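Local coordinates for protein putative thioesterase (Escherichia coli, PDB 5UGZ) that probably acts as a type II thioesterase that releases intermediates from the colibactin NRPS/PKS assembly line, at residues Ala146-Glu149 and Glu150-Lys153; Pro173-Lys176 and Asn177-Leu181. All blocks are in the same frame, centred on the assembly; numbering follows the deposited sequence.

Contact 1: residues Ala146-Glu149 and Glu150-Lys153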
loop_
_atom_site.group_PDB
_atom_site.type_symbol
_atom_site.label_atom_id
_atom_site.label_comp_id
_atom_site.label_asym_id
_atom_site.label_seq_id
_atom_site.Cartn_x
_atom_site.Cartn_y
_atom_site.Cartn_z
ATOM N N ALA A 146 -11.435 22.703 1.326
ATOM C CA ALA A 146 -12.485 21.847 0.782
ATOM C C ALA A 146 -12.011 20.405 0.591
ATOM O O ALA A 146 -12.792 19.464 0.778
ATOM C CB ALA A 146 -12.983 22.430 -0.538
ATOM N N PHE A 147 -10.746 20.216 0.207
ATOM C CA PHE A 147 -10.189 18.872 0.068
ATOM C C PHE A 147 -10.262 18.112 1.389
ATOM O O PHE A 147 -10.829 17.017 1.461
ATOM C CB PHE A 147 -8.743 18.970 -0.435
ATOM C CG PHE A 147 -8.026 17.648 -0.513
ATOM C CD1 PHE A 147 -8.221 16.795 -1.593
ATOM C CD2 PHE A 147 -7.140 17.264 0.484
ATOM C CE1 PHE A 147 -7.561 15.568 -1.668
ATOM C CE2 PHE A 147 -6.477 16.039 0.415
ATOM C CZ PHE A 147 -6.686 15.194 -0.665
ATOM N N MET A 148 -9.720 18.695 2.459
ATOM C CA MET A 148 -9.654 17.986 3.732
ATOM C C MET A 148 -11.038 17.692 4.290
ATOM O O MET A 148 -11.229 16.662 4.946
ATOM C CB MET A 148 -8.835 18.783 4.738
ATOM C CG MET A 148 -7.376 18.950 4.334
ATOM S SD MET A 148 -6.538 17.366 4.138
ATOM C CE MET A 148 -6.699 16.706 5.794
ATOM N N GLU A 149 -12.009 18.580 4.057
ATOM C CA GLU A 149 -13.373 18.282 4.472
ATOM C C GLU A 149 -13.921 17.100 3.685
ATOM O O GLU A 149 -14.601 16.232 4.242
ATOM C CB GLU A 149 -14.261 19.521 4.317
ATOM C CG GLU A 149 -13.846 20.708 5.203
ATOM C CD GLU A 149 -14.805 21.903 5.120
ATOM O OE1 GLU A 149 -15.969 21.769 5.552
ATOM O OE2 GLU A 149 -14.395 22.981 4.627
ATOM N N GLU A 150 -13.597 17.023 2.396
ATOM C CA GLU A 150 -14.108 15.917 1.595
ATOM C C GLU A 150 -13.492 14.588 2.010
ATOM O O GLU A 150 -14.174 13.557 1.997
ATOM C CB GLU A 150 -13.858 16.168 0.115
ATOM C CG GLU A 150 -14.447 15.086 -0.759
ATOM C CD GLU A 150 -15.969 15.010 -0.665
ATOM O OE1 GLU A 150 -16.617 16.031 -0.344
ATOM O OE2 GLU A 150 -16.523 13.926 -0.923
ATOM N N ILE A 151 -12.201 14.569 2.346
ATOM C CA ILE A 151 -11.601 13.272 2.637
ATOM C C ILE A 151 -11.934 12.837 4.057
ATOM O O ILE A 151 -12.004 11.636 4.335
ATOM C CB ILE A 151 -10.082 13.260 2.369
ATOM C CG1 ILE A 151 -9.322 14.166 3.334
ATOM C CG2 ILE A 151 -9.785 13.604 0.902
ATOM C CD1 ILE A 151 -7.821 13.917 3.305
ATOM N N VAL A 152 -12.158 13.785 4.967
ATOM C CA VAL A 152 -12.758 13.441 6.255
ATOM C C VAL A 152 -14.152 12.863 6.039
ATOM O O VAL A 152 -14.544 11.886 6.688
ATOM C CB VAL A 152 -12.778 14.669 7.191
ATOM C CG1 VAL A 152 -13.959 14.621 8.127
ATOM C CG2 VAL A 152 -11.492 14.749 8.001
ATOM N N LYS A 153 -14.907 13.426 5.095
ATOM C CA LYS A 153 -16.237 12.898 4.814
ATOM C C LYS A 153 -16.170 11.483 4.250
ATOM O O LYS A 153 -17.033 10.651 4.553
ATOM C CB LYS A 153 -16.974 13.819 3.847
ATOM C CG LYS A 153 -18.350 13.341 3.495
ATOM C CD LYS A 153 -19.037 14.337 2.601
ATOM C CE LYS A 153 -18.534 15.727 2.915
ATOM N NZ LYS A 153 -19.382 16.773 2.271
#
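The Phe147 ring takes the CG2 methyl of Ile151 on one face. CG2 stands 4.0 Å from the ring centroid and 19° off its normal, a CH-pi contact displaced toward the CZ side of the ring. The other methyl reaches the same ring: Ile151 CD1 lies 3.8 Å from Phe147 CE2. With CG anti to the backbone N (chi1 175°), Phe147 leans toward the next turn and brings its ring to Ile151. Tyr179 meets the ring edge-to-face. Met148 runs beside Ile151 in the same direction, its SD 3.8 Å from Ile151 CD1. These are i to i+4 and i to i+3 contacts along helix 144-154. The helix lies between strands 121-125 and 198-203 in sequence, the place of the lid in alpha/beta-hydrolase thioesterases. Ile151 puts CG1 between its backbone N and carbonyl carbon (chi1 67°), an uncommon choice in a helix, which brings CG1 to 3.5 Å from Met148 O. The backbone is regular here. Ile151 N bonds to Phe147 O at 2.9 Å, and Val152 N to Met148 O at 3.0 Å. On the more exposed flank, Lys153 NZ and Glu150 OE1 make a long salt bridge of 3.9 Å.

Contact 2: residues Pro173-Lys176 and Asn177-Leu181; sequences PIIK and NDYRL
Arg180 N donates to Lys176 O at 2.9 Å, and Tyr179 N to Ile175 O at 3.0 Å. Asn177 N reaches Pro173 O at 3.0 Å, while the bond from Asp178 N to Ile174 O is longer, 3.2 Å. The polar ends of Lys176, Asn177 and Asp178 find their partners outside this turn. Lys176 is fully extended and its NZ meets Asp144 in a salt bridge and the carbonyl of Leu142. The buried Asp178 uses OD2 for both the Arg60 guanidinium and the backbone N of Gly33, so a charged and a neutral donor grip one oxygen. Asn177 ND2 bonds to Cys69 O.

Tyr179 carries the packing. Its CD1 comes within 3.1 Å of Ile175 O, which lies in the ring plane at the edge, a close C-H to oxygen approach. Ile175 lies alongside and points the same way, its CG1 3.7 Å from Tyr179 CE1. CG1 is anti to the backbone N (chi1 178°), which sends the chain toward the ring. Replacing Tyr179 by an alanine would probably open a gap beside Ile175 CG1 and deprive Phe147 of its edge-to-face partner. Pro173 lacks an N-H, and the helix kinks there. The Tyr179 side chain lies near, without touching, a probable GxSxG nucleophile elbow. Helix 165-183, inserted between strands 121-125 and 198-203, is consistent with an alpha/beta-hydrolase thioesterase lid.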
loop_
_atom_site.group_PDB
_atom_site.type_symbol
_atom_site.label_atom_id
_atom_site.label_comp_id
_atom_site.label_asym_id
_atom_site.label_seq_id
_atom_site.Cartn_x
_atom_site.Cartn_y
_atom_site.Cartn_z
ATOM N N PRO A 173 -0.551 19.407 2.698
ATOM C CA PRO A 173 0.183 19.219 1.434
ATOM C C PRO A 173 0.594 17.780 1.182
ATOM O O PRO A 173 0.622 17.343 0.029
ATOM C CB PRO A 173 1.411 20.123 1.603
ATOM C CG PRO A 173 1.041 21.088 2.648
ATOM C CD PRO A 173 0.081 20.410 3.567
ATOM N N ILE A 174 0.921 17.030 2.234
ATOM C CA ILE A 174 1.426 15.673 2.057
ATOM C C ILE A 174 0.322 14.745 1.555
ATOM O O ILE A 174 0.485 14.074 0.533
ATOM C CB ILE A 174 2.054 15.169 3.368
ATOM C CG1 ILE A 174 3.306 16.002 3.696
ATOM C CG2 ILE A 174 2.394 13.705 3.263
ATOM C CD1 ILE A 174 3.621 16.041 5.180
ATOM N N ILE A 175 -0.824 14.716 2.248
ATOM C CA ILE A 175 -1.934 13.848 1.847
ATOM C C ILE A 175 -2.532 14.284 0.507
ATOM O O ILE A 175 -2.988 13.442 -0.276
ATOM C CB ILE A 175 -3.001 13.784 2.973
ATOM C CG1 ILE A 175 -4.203 12.917 2.555
ATOM C CG2 ILE A 175 -3.443 15.167 3.414
ATOM C CD1 ILE A 175 -4.863 12.158 3.708
ATOM N N LYS A 176 -2.526 15.589 0.211
ATOM C CA LYS A 176 -3.043 16.070 -1.070
ATOM C C LYS A 176 -2.159 15.623 -2.223
ATOM O O LYS A 176 -2.659 15.272 -3.301
ATOM C CB LYS A 176 -3.154 17.592 -1.050
ATOM C CG LYS A 176 -4.128 18.155 -2.054
ATOM C CD LYS A 176 -4.220 19.653 -1.887
ATOM C CE LYS A 176 -5.422 20.233 -2.605
ATOM N NZ LYS A 176 -5.346 21.717 -2.582
ATOM N N ASN A 177 -0.841 15.636 -2.011
ATOM C CA ASN A 177 0.083 15.111 -3.008
ATOM C C ASN A 177 -0.183 13.641 -3.291
ATOM O O ASN A 177 -0.182 13.221 -4.456
ATOM C CB ASN A 177 1.526 15.290 -2.545
ATOM C CG ASN A 177 2.525 14.796 -3.580
ATOM O OD1 ASN A 177 2.857 13.608 -3.634
ATOM N ND2 ASN A 177 2.979 15.697 -4.428
ATOM N N ASP A 178 -0.372 12.836 -2.237
ATOM C CA ASP A 178 -0.619 11.410 -2.433
ATOM C C ASP A 178 -1.939 11.157 -3.143
ATOM O O ASP A 178 -2.062 10.174 -3.881
ATOM C CB ASP A 178 -0.589 10.670 -1.097
ATOM C CG ASP A 178 0.816 10.485 -0.586
ATOM O OD1 ASP A 178 1.751 10.810 -1.348
ATOM O OD2 ASP A 178 0.993 10.019 0.556
ATOM N N TYR A 179 -2.942 12.002 -2.917
ATOM C CA TYR A 179 -4.150 11.895 -3.725
ATOM C C TYR A 179 -3.868 12.251 -5.176
ATOM O O TYR A 179 -4.365 11.583 -6.087
ATOM C CB TYR A 179 -5.244 12.777 -3.147
ATOM C CG TYR A 179 -6.055 12.045 -2.113
ATOM C CD1 TYR A 179 -5.597 11.894 -0.811
ATOM C CD2 TYR A 179 -7.273 11.477 -2.446
ATOM C CE1 TYR A 179 -6.336 11.213 0.131
ATOM C CE2 TYR A 179 -8.017 10.795 -1.510
ATOM C CZ TYR A 179 -7.549 10.665 -0.226
ATOM O OH TYR A 179 -8.315 9.987 0.688
ATOM N N ARG A 180 -3.047 13.283 -5.409
ATOM C CA ARG A 180 -2.674 13.635 -6.775
ATOM C C ARG A 180 -2.033 12.450 -7.488
ATOM O O ARG A 180 -2.377 12.145 -8.633
ATOM C CB ARG A 180 -1.734 14.844 -6.772
ATOM C CG ARG A 180 -1.565 15.513 -8.140
ATOM C CD ARG A 180 -0.550 16.636 -8.076
ATOM N NE ARG A 180 -0.367 17.269 -9.375
ATOM C CZ ARG A 180 0.629 16.996 -10.216
ATOM N NH1 ARG A 180 1.546 16.101 -9.891
ATOM N NH2 ARG A 180 0.707 17.618 -11.387
ATOM N N LEU A 181 -1.103 11.767 -6.823
ATOM C CA LEU A 181 -0.485 10.587 -7.418
ATOM C C LEU A 181 -1.528 9.543 -7.790
ATOM O O LEU A 181 -1.484 8.975 -8.885
ATOM C CB LEU A 181 0.544 9.987 -6.462
ATOM C CG LEU A 181 1.696 10.910 -6.119
ATOM C CD1 LEU A 181 2.698 10.203 -5.230
ATOM C CD2 LEU A 181 2.336 11.369 -7.413
#

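Overall arrangement
From the N terminus, the chain first builds strands 24-29, 50-54, 91-97 and 121-125 of the parallel sheet. It then leaves the sheet for two successive helices. Contact 1 lies in helix 144-154 and contact 2 in helix 165-183, before strand 198-203 rejoins the sheet. Each contact is local and closes no more than helical turns. They stand in series, neither nesting nor crossing. Their centres are 13 Å apart, and the two helices pack directly. Ile151 CD1 meets Ile175 CD1 at 3.5 Å, and Phe147 CE2 lies 3.7 Å from Lys176 CA. Contact 2 is nearer the chain's centre, with contact 1 packed outside it.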